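PDB 5BOV: putative epoxide hydrolase protein from Klebsiella pneumoniae subsp. pneumoniae, which probably hydrolyses ester or epoxide substrates as an alpha/beta-hydrolase, possibly with monoacylglycerol lipase activity, though its true substrate is not established. Local coordinates for residues A120-P124 with P241-V245; N82-A87 with Y230-E234. All coordinates share one frame. Numbering follows the deposited sequence.

Contact 1 (A120-P124 with P241-V245); sequences AALWP and PPITV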
loop_
_atom_site.group_PDB
_atom_site.type_symbol
_atom_site.label_atom_id
_atom_site.label_comp_id
_atom_site.label_asym_id
_atom_site.label_seq_id
_atom_site.Cartn_x
_atom_site.Cartn_y
_atom_site.Cartn_z
ATOM N N ALA A 120 -9.310 7.933 -1.892
ATOM C CA ALA A 120 -9.505 9.110 -2.657
ATOM C C ALA A 120 -10.717 9.044 -3.563
ATOM O O ALA A 120 -11.368 10.059 -3.803
ATOM C CB ALA A 120 -8.225 9.398 -3.463
ATOM N N ALA A 121 -10.995 7.877 -4.133
ATOM C CA ALA A 121 -12.137 7.749 -5.026
ATOM C C ALA A 121 -13.474 7.723 -4.286
ATOM O O ALA A 121 -14.508 8.297 -4.762
ATOM C CB ALA A 121 -11.945 6.478 -5.851
ATOM N N LEU A 122 -13.528 7.041 -3.167
ATOM C CA LEU A 122 -14.818 6.872 -2.467
ATOM C C LEU A 122 -15.087 7.907 -1.413
ATOM O O LEU A 122 -16.279 8.242 -1.173
ATOM C CB LEU A 122 -14.929 5.489 -1.828
ATOM C CG LEU A 122 -14.778 4.282 -2.774
ATOM C CD1 LEU A 122 -15.014 3.004 -2.007
ATOM C CD2 LEU A 122 -15.689 4.340 -3.974
ATOM N N TRP A 123 -14.038 8.414 -0.776
ATOM C CA TRP A 123 -14.167 9.492 0.207
ATOM C C TRP A 123 -13.221 10.649 -0.131
ATOM O O TRP A 123 -12.328 10.987 0.676
ATOM C CB TRP A 123 -13.890 8.944 1.600
ATOM C CG TRP A 123 -14.729 7.811 1.920
ATOM C CD1 TRP A 123 -16.057 7.859 2.301
ATOM C CD2 TRP A 123 -14.372 6.401 1.907
ATOM N NE1 TRP A 123 -16.530 6.579 2.476
ATOM C CE2 TRP A 123 -15.507 5.668 2.341
ATOM C CE3 TRP A 123 -13.220 5.703 1.592
ATOM C CZ2 TRP A 123 -15.507 4.247 2.439
ATOM C CZ3 TRP A 123 -13.224 4.322 1.638
ATOM C CH2 TRP A 123 -14.339 3.587 2.061
ATOM N N PRO A 124 -13.419 11.310 -1.272
ATOM C CA PRO A 124 -12.492 12.357 -1.674
ATOM C C PRO A 124 -12.330 13.518 -0.652
ATOM O O PRO A 124 -11.256 14.134 -0.577
ATOM C CB PRO A 124 -13.060 12.875 -2.975
ATOM C CG PRO A 124 -14.508 12.459 -2.957
ATOM C CD PRO A 124 -14.484 11.140 -2.283
ATOM N N PRO A 241 -14.009 4.239 -10.914
ATOM C CA PRO A 241 -14.262 5.648 -10.764
ATOM C C PRO A 241 -12.978 6.488 -10.825
ATOM O O PRO A 241 -11.973 6.087 -10.282
ATOM C CB PRO A 241 -14.889 5.737 -9.377
ATOM C CG PRO A 241 -14.281 4.607 -8.651
ATOM C CD PRO A 241 -14.274 3.522 -9.663
ATOM N N PRO A 242 -13.028 7.670 -11.399
ATOM C CA PRO A 242 -11.827 8.473 -11.437
ATOM C C PRO A 242 -11.539 9.136 -10.102
ATOM O O PRO A 242 -12.419 9.204 -9.234
ATOM C CB PRO A 242 -12.182 9.538 -12.467
ATOM C CG PRO A 242 -13.663 9.677 -12.383
ATOM C CD PRO A 242 -14.126 8.254 -12.209
ATOM N N ILE A 243 -10.273 9.506 -9.917
ATOM C CA ILE A 243 -9.863 10.215 -8.698
ATOM C C ILE A 243 -9.837 11.688 -9.030
ATOM O O ILE A 243 -9.158 12.149 -9.989
ATOM C CB ILE A 243 -8.505 9.672 -8.260
ATOM C CG1 ILE A 243 -8.758 8.272 -7.652
ATOM C CG2 ILE A 243 -7.891 10.593 -7.226
ATOM C CD1 ILE A 243 -7.558 7.426 -7.525
ATOM N N THR A 244 -10.512 12.467 -8.208
ATOM C CA THR A 244 -10.719 13.876 -8.467
ATOM C C THR A 244 -9.733 14.805 -7.729
ATOM O O THR A 244 -9.680 16.010 -7.970
ATOM C CB THR A 244 -12.168 14.301 -8.037
ATOM O OG1 THR A 244 -12.318 14.169 -6.620
ATOM C CG2 THR A 244 -13.201 13.504 -8.778
ATOM N N VAL A 245 -8.979 14.236 -6.744
ATOM C CA VAL A 245 -8.113 15.040 -5.905
ATOM C C VAL A 245 -6.758 15.244 -6.566
ATOM O O VAL A 245 -6.356 14.470 -7.457
ATOM C CB VAL A 245 -7.908 14.423 -4.507
ATOM C CG1 VAL A 245 -9.287 14.092 -3.893
ATOM C CG2 VAL A 245 -7.038 13.208 -4.521
HETATM O O HOH W 1 -12.159 11.404 -6.127
#

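Contact 2 (N82-A87 with Y230-E234); sequences NGQPSA and YAGYE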
loop_
_atom_site.group_PDB
_atom_site.type_symbol
_atom_site.label_atom_id
_atom_site.label_comp_id
_atom_site.label_asym_id
_atom_site.label_seq_id
_atom_site.Cartn_x
_atom_site.Cartn_y
_atom_site.Cartn_z
ATOM N N ASN A 82 -9.551 -11.004 5.861
ATOM C CA ASN A 82 -9.989 -10.651 4.508
ATOM C C ASN A 82 -9.047 -9.615 3.913
ATOM O O ASN A 82 -8.905 -8.506 4.466
ATOM C CB ASN A 82 -11.428 -10.140 4.617
ATOM C CG ASN A 82 -12.020 -9.664 3.284
ATOM O OD1 ASN A 82 -11.466 -9.871 2.207
ATOM N ND2 ASN A 82 -13.145 -9.018 3.388
ATOM N N GLY A 83 -8.440 -9.983 2.761
ATOM C CA GLY A 83 -7.594 -9.065 1.988
ATOM C C GLY A 83 -8.232 -8.366 0.798
ATOM O O GLY A 83 -7.519 -7.770 -0.036
ATOM N N GLN A 84 -9.558 -8.243 0.763
ATOM C CA GLN A 84 -10.148 -7.553 -0.404
ATOM C C GLN A 84 -9.860 -6.043 -0.343
ATOM O O GLN A 84 -9.649 -5.474 0.765
ATOM C CB GLN A 84 -11.661 -7.751 -0.447
ATOM C CG GLN A 84 -12.489 -6.999 0.550
ATOM C CD GLN A 84 -13.959 -7.340 0.415
ATOM O OE1 GLN A 84 -14.531 -8.136 1.205
ATOM N NE2 GLN A 84 -14.609 -6.733 -0.588
ATOM N N PRO A 85 -9.832 -5.378 -1.472
ATOM C CA PRO A 85 -9.276 -4.025 -1.492
ATOM C C PRO A 85 -10.006 -3.030 -0.622
ATOM O O PRO A 85 -9.355 -2.212 0.096
ATOM C CB PRO A 85 -9.332 -3.625 -2.981
ATOM C CG PRO A 85 -9.259 -4.940 -3.728
ATOM C CD PRO A 85 -10.053 -5.869 -2.847
ATOM N N SER A 86 -11.345 -3.013 -0.636
ATOM C CA SER A 86 -12.029 -1.994 0.092
ATOM C C SER A 86 -11.932 -2.163 1.616
ATOM O O SER A 86 -12.155 -1.205 2.370
ATOM C CB SER A 86 -13.493 -1.846 -0.339
ATOM O OG SER A 86 -14.199 -3.080 -0.098
ATOM N N ALA A 87 -11.593 -3.365 2.084
ATOM C CA ALA A 87 -11.435 -3.607 3.522
ATOM C C ALA A 87 -10.265 -2.786 4.055
ATOM O O ALA A 87 -10.371 -2.165 5.120
ATOM C CB ALA A 87 -11.282 -5.091 3.818
ATOM N N TYR A 230 -18.645 -5.023 2.636
ATOM C CA TYR A 230 -17.813 -4.309 1.698
ATOM C C TYR A 230 -18.346 -4.372 0.268
ATOM O O TYR A 230 -17.736 -3.789 -0.635
ATOM C CB TYR A 230 -16.402 -4.856 1.762
ATOM C CG TYR A 230 -15.775 -4.699 3.154
ATOM C CD1 TYR A 230 -15.696 -3.473 3.746
ATOM C CD2 TYR A 230 -15.195 -5.779 3.793
ATOM C CE1 TYR A 230 -15.075 -3.308 5.029
ATOM C CE2 TYR A 230 -14.597 -5.631 5.054
ATOM C CZ TYR A 230 -14.571 -4.395 5.658
ATOM O OH TYR A 230 -13.985 -4.233 6.924
ATOM N N ALA A 231 -19.501 -5.038 0.075
ATOM C CA ALA A 231 -19.929 -5.302 -1.306
ATOM C C ALA A 231 -20.330 -4.007 -2.000
ATOM O O ALA A 231 -20.119 -3.856 -3.231
ATOM C CB ALA A 231 -21.095 -6.339 -1.290
ATOM N N GLY A 232 -20.906 -3.073 -1.271
ATOM C CA GLY A 232 -21.286 -1.769 -1.825
ATOM C C GLY A 232 -20.054 -1.001 -2.346
ATOM O O GLY A 232 -20.063 -0.429 -3.475
ATOM N N TYR A 233 -18.999 -1.002 -1.539
ATOM C CA TYR A 233 -17.786 -0.348 -2.000
ATOM C C TYR A 233 -17.255 -1.022 -3.237
ATOM O O TYR A 233 -16.822 -0.334 -4.145
ATOM C CB TYR A 233 -16.731 -0.431 -0.912
ATOM C CG TYR A 233 -17.139 0.177 0.419
ATOM C CD1 TYR A 233 -17.924 1.301 0.502
ATOM C CD2 TYR A 233 -16.588 -0.344 1.600
ATOM C CE1 TYR A 233 -18.256 1.886 1.777
ATOM C CE2 TYR A 233 -16.890 0.240 2.849
ATOM C CZ TYR A 233 -17.705 1.321 2.923
ATOM O OH TYR A 233 -17.961 1.901 4.157
ATOM N N GLU A 234 -17.221 -2.359 -3.278
ATOM C CA GLU A 234 -16.647 -3.054 -4.407
ATOM C C GLU A 234 -17.483 -2.813 -5.646
ATOM O O GLU A 234 -16.943 -2.723 -6.775
ATOM C CB GLU A 234 -16.463 -4.532 -4.189
ATOM C CG GLU A 234 -15.557 -4.880 -3.041
ATOM C CD GLU A 234 -14.060 -4.451 -3.217
ATOM O OE1 GLU A 234 -13.668 -4.025 -4.333
ATOM O OE2 GLU A 234 -13.333 -4.528 -2.186
HETATM O O HOH W 2 -12.364 -2.179 7.823
#

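Contact 1 (A120-P124 with P241-V245)
In this alpha/beta-hydrolase fold, the C-terminal end of helix 111-122, which follows the probable nucleophile elbow, packs on the loop leading into strand 247-252. Small side chains let the two backbones come close: CA of Ala121 and CA of Ile243 are 5.0 Å apart. Ala120 and Ala121 direct CB at the loop. The CA-to-CB bond of Ile243 points sideways, and its m,t rotamer lays the side chain along both alanines: CG2 4.0 Å from Ala120 CB, CG1 4.1 Å from Ala121 CB and 4.4 Å from Ala120 CB. The Pro241 ring closes one end, with CG 4.1 Å from Ala121 CB. At the other, Val245 in the m rotamer sets CG2 4.1 Å from Ala120 CB and CG1 4.1 Å from Pro124 CB. Ala120, Ile243 and Val245 also reach strand 127-133, continuing the apolar seam onto the sheet. Most direct contacts join apolar side chains; a polar link is water 1, which donates to Ala120 O at 2.8 Å and accepts from Thr244 N at 2.9 Å.

Contact 2 (N82-A87 with Y230-E234)
Segment 82-87 passes from a loop into the start of helix 85-98, and 230-234 covers the start of helix 231-238; their backbones come closest at Ser86 and Tyr233, with CA atoms 6.3 Å apart. Gln84 is the N-cap residue of helix 85-98, its O accepting from Ala87 N at 3.2 Å; in the other segment Glu234 N bonds to Tyr230 O at 3.0 Å. An Asx turn leads into the N-cap: Asn82 OD1 accepts from Gln84 N at 2.9 Å, while Asn82 ND2 donates to Gln84 OE1 at 2.7 Å. Glu234, m at chi1 and chi2, swings its carboxylate to the start of helix 85-98, where OE2 gathers three hydrogen bonds, from Ser86 N at 2.9 Å, Ser86 OG at 2.7 Å and Gln84 NE2 at 3.0 Å. The acid thus binds an NH of the first helical turn and suits its partial positive charge. Beside it, Ala87 lies over one face of the Tyr230 ring in a CH-pi contact, CA 3.9 Å from the centroid, and Ser86 CB meets Tyr233 CB at 3.6 Å. Trp219 of helix 209-220 touches Gln84, Pro85 and Glu234, Arg67 of strand 59-74 touches Ala87 and Tyr230, and Tyr233 reaches Leu122 of helix 111-122, placing the junction of helices 85-98 and 231-238 among helices 209-220 and 111-122 and strand 59-74.

From the N terminus, the chain passes the first four strands of the sheet before reaching 82-87, which opens contact 2. Helix 85-98, strand 104-108 and helix 111-122 lead to 120-124, the start of contact 1. A long, mainly helical excursion returns at 230-234 to close contact 2 across 142 residues; helix 231-238 carries the chain to 241-245, closing contact 1 across 116. The loops cross. Contact 2 joins the start of helix 231-238 to that of helix 85-98; contact 1 joins the loop after helix 231-238 to the end of helix 111-122. Their centres lie about 16 Å apart, yet they touch where Trp123 meets Tyr233 edge-to-face, with Trp123 CZ2 3.7 Å from Tyr233 CE1.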